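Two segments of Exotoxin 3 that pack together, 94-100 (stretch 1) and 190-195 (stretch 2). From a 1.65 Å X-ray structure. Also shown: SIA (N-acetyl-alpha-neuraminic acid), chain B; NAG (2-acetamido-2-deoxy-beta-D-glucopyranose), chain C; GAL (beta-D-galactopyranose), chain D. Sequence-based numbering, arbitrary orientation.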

# COMPACT_ATOMS: atom_id res chain seq x y z
N SER A 94 -1.03 3.91 12.37
CA SER A 94 -0.64 3.45 11.06
C SER A 94 -0.25 4.65 10.21
O SER A 94 -0.62 5.80 10.53
CB SER A 94 -1.83 2.67 10.42
OG SER A 94 -1.55 2.17 9.12
N TYR A 95 0.55 4.40 9.18
CA TYR A 95 1.10 5.43 8.29
C TYR A 95 0.41 5.46 6.95
O TYR A 95 0.40 4.47 6.24
CB TYR A 95 2.58 5.16 7.99
CG TYR A 95 3.51 5.10 9.13
CD1 TYR A 95 3.39 5.98 10.19
CD2 TYR A 95 4.59 4.22 9.11
CE1 TYR A 95 4.28 5.95 11.25
CE2 TYR A 95 5.46 4.18 10.16
CZ TYR A 95 5.31 5.06 11.22
OH TYR A 95 6.18 5.04 12.30
N GLY A 96 -0.14 6.61 6.58
CA GLY A 96 -0.66 6.85 5.27
C GLY A 96 -1.79 5.91 4.89
O GLY A 96 -2.63 5.61 5.73
N GLY A 97 -1.88 5.60 3.61
CA GLY A 97 -2.89 4.67 3.09
C GLY A 97 -4.30 5.20 2.99
O GLY A 97 -5.23 4.39 2.89
N VAL A 98 -4.50 6.52 2.99
CA VAL A 98 -5.83 7.16 2.91
C VAL A 98 -6.16 7.47 1.44
O VAL A 98 -5.35 8.07 0.71
CB VAL A 98 -5.91 8.43 3.76
CG1 VAL A 98 -7.28 9.06 3.64
CG2 VAL A 98 -5.52 8.12 5.24
N THR A 99 -7.35 7.07 1.01
CA THR A 99 -7.80 7.39 -0.34
C THR A 99 -9.27 7.81 -0.27
O THR A 99 -9.96 7.60 0.77
CB THR A 99 -7.67 6.19 -1.25
OG1 THR A 99 -8.45 5.11 -0.74
CG2 THR A 99 -6.20 5.77 -1.40
N LYS A 100 -9.74 8.46 -1.31
CA LYS A 100 -11.20 8.72 -1.43
C LYS A 100 -11.89 7.43 -1.82
O LYS A 100 -11.34 6.65 -2.59
CB LYS A 100 -11.40 9.73 -2.53
CG LYS A 100 -10.56 11.00 -2.29
CD LYS A 100 -10.90 12.12 -3.25
CE LYS A 100 -10.51 13.46 -2.64
NZ LYS A 100 -9.08 13.47 -2.13
N ARG A 190 6.45 8.09 1.57
CA ARG A 190 5.75 7.71 0.35
C ARG A 190 4.41 7.04 0.67
O ARG A 190 3.65 6.72 -0.25
CB ARG A 190 6.56 6.74 -0.50
CG ARG A 190 7.80 7.41 -0.98
CD ARG A 190 8.73 6.44 -1.67
NE ARG A 190 8.23 6.03 -2.99
CZ ARG A 190 8.57 4.89 -3.64
NH1 ARG A 190 9.36 4.00 -3.10
NH2 ARG A 190 8.07 4.66 -4.83
N MET A 191 4.09 6.88 1.95
CA MET A 191 2.95 6.01 2.24
C MET A 191 1.60 6.68 2.10
O MET A 191 0.56 6.01 2.18
CB MET A 191 3.08 5.37 3.59
CG MET A 191 3.69 4.01 3.42
SD MET A 191 4.01 3.34 4.92
CE MET A 191 5.21 2.05 4.56
N SER A 192 1.60 7.97 1.82
CA SER A 192 0.40 8.71 1.46
C SER A 192 0.16 8.92 -0.05
O SER A 192 -0.88 9.40 -0.47
CB SER A 192 0.35 10.06 2.18
OG SER A 192 0.08 9.89 3.58
N ASP A 193 1.16 8.57 -0.87
CA ASP A 193 1.04 8.81 -2.31
C ASP A 193 -0.05 7.92 -2.93
O ASP A 193 -0.18 6.78 -2.51
CB ASP A 193 2.37 8.53 -2.95
CG ASP A 193 3.49 9.56 -2.49
OD1 ASP A 193 3.21 10.65 -1.91
OD2 ASP A 193 4.69 9.23 -2.68
N VAL A 194 -0.84 8.47 -3.83
CA VAL A 194 -1.99 7.77 -4.42
C VAL A 194 -1.91 7.83 -5.94
O VAL A 194 -1.39 8.82 -6.50
CB VAL A 194 -3.29 8.39 -3.90
CG1 VAL A 194 -4.49 7.85 -4.57
CG2 VAL A 194 -3.41 8.20 -2.39
N ILE A 195 -2.41 6.80 -6.60
CA ILE A 195 -2.42 6.77 -8.06
C ILE A 195 -3.80 6.33 -8.55
O ILE A 195 -4.59 5.82 -7.79
CB ILE A 195 -1.35 5.83 -8.59
CG1 ILE A 195 -1.60 4.37 -8.26
CG2 ILE A 195 0.00 6.33 -8.17
CD1 ILE A 195 -0.61 3.40 -8.88
C1 SIA B . 10.22 5.86 -8.88
C2 SIA B . 10.56 7.35 -8.84
C3 SIA B . 10.77 7.93 -10.24
C4 SIA B . 9.46 8.02 -11.01
C5 SIA B . 8.38 8.79 -10.22
C6 SIA B . 8.26 8.14 -8.84
C7 SIA B . 7.28 8.79 -7.87
C8 SIA B . 7.42 8.20 -6.46
C9 SIA B . 6.31 8.55 -5.50
C10 SIA B . 6.35 9.69 -11.28
C11 SIA B . 5.07 9.36 -12.01
N5 SIA B . 7.11 8.66 -10.95
O1A SIA B . 9.43 5.47 -7.99
O1B SIA B . 10.74 5.08 -9.71
O4 SIA B . 9.69 8.61 -12.33
O6 SIA B . 9.56 8.17 -8.23
O7 SIA B . 7.56 10.18 -7.76
O8 SIA B . 7.51 6.77 -6.64
O9 SIA B . 6.52 8.06 -4.17
O10 SIA B . 6.68 10.83 -10.97
C1 NAG C . 11.87 10.50 0.13
C2 NAG C . 12.88 9.33 0.09
C3 NAG C . 13.39 9.04 -1.32
C4 NAG C . 12.22 8.93 -2.30
C5 NAG C . 11.34 10.18 -2.12
C6 NAG C . 10.14 10.33 -3.04
C7 NAG C . 14.18 8.97 2.14
C8 NAG C . 15.46 9.36 2.86
N2 NAG C . 14.02 9.55 0.96
O1 NAG C . 11.36 10.67 1.44
O3 NAG C . 14.21 7.86 -1.34
O4 NAG C . 12.81 8.87 -3.60
O5 NAG C . 10.82 10.19 -0.79
O6 NAG C . 9.38 9.16 -3.10
O7 NAG C . 13.40 8.16 2.64
C1 GAL D . 12.26 7.82 -4.44
C2 GAL D . 12.44 8.26 -5.88
C3 GAL D . 11.78 7.20 -6.75
C4 GAL D . 12.41 5.83 -6.47
C5 GAL D . 12.31 5.48 -4.98
C6 GAL D . 12.97 4.16 -4.64
O2 GAL D . 11.77 9.51 -6.02
O3 GAL D . 11.82 7.52 -8.15
O4 GAL D . 13.76 5.88 -6.85
O5 GAL D . 12.89 6.55 -4.21
O6 GAL D . 12.98 3.86 -3.25
O HOH W 1 -2.53 9.22 3.44
O HOH W 2 -2.80 8.26 1.02

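The two stretches run in nearly the same direction, their touching parts 10° apart, yet a single direct hydrogen bond joins them. The approach is tightest at Gly-96 and Ser-192, whose CA atoms lie 4.4 Å apart, and widens to 7.1 Å between the CA atoms of Thr-99 and Val-194.

Ser-94 lies out of reach, so contact begins at Tyr-95. Its CB sits 3.8 Å from SD of Met-191, an apolar contact in which the sulfur also lies at the edge of the ring, while the far end of the tyrosine leads away. The long, unbranched methionine suits this place because its thioether can reach across without needing a polar partner.

At Gly-96 the backbones nearly touch. Its CA is 3.4 Å from Met-191 O, a CA-H...O contact, and an ideal CB would fall only 2.2 Å from that oxygen; a positive phi of 60° favours glycine as well. Gly-97, with phi 75°, then donates from its N to Met-191 O at 2.9 Å. The acceptor belongs to a type I turn from Arg-190 to Asp-193, closed by a 3.2 Å hydrogen bond from Asp-193 N to Arg-190 O, which leaves the Met-191 carbonyl free to face stretch 1.

As the chains separate, water fills the gap at Val-98. Water 2 donates to both Val-98 O and Ser-192 O, at 2.6 and 2.7 Å, bridging two carbonyls that could not bond to each other. Water 1 lies 2.7 Å from Ser-192 OG and weakly accepts from Val-98 N at 3.4 Å.

Thr-99 ends the contact: its CG2 meets CG2 of Val-194 at 3.8 Å, methyl against methyl, while its OG1 is hydrogen-bonded elsewhere in the structure. Threonine thus serves both apolar and polar surroundings. Lys-100 makes no contact and is exposed, as suits its charge.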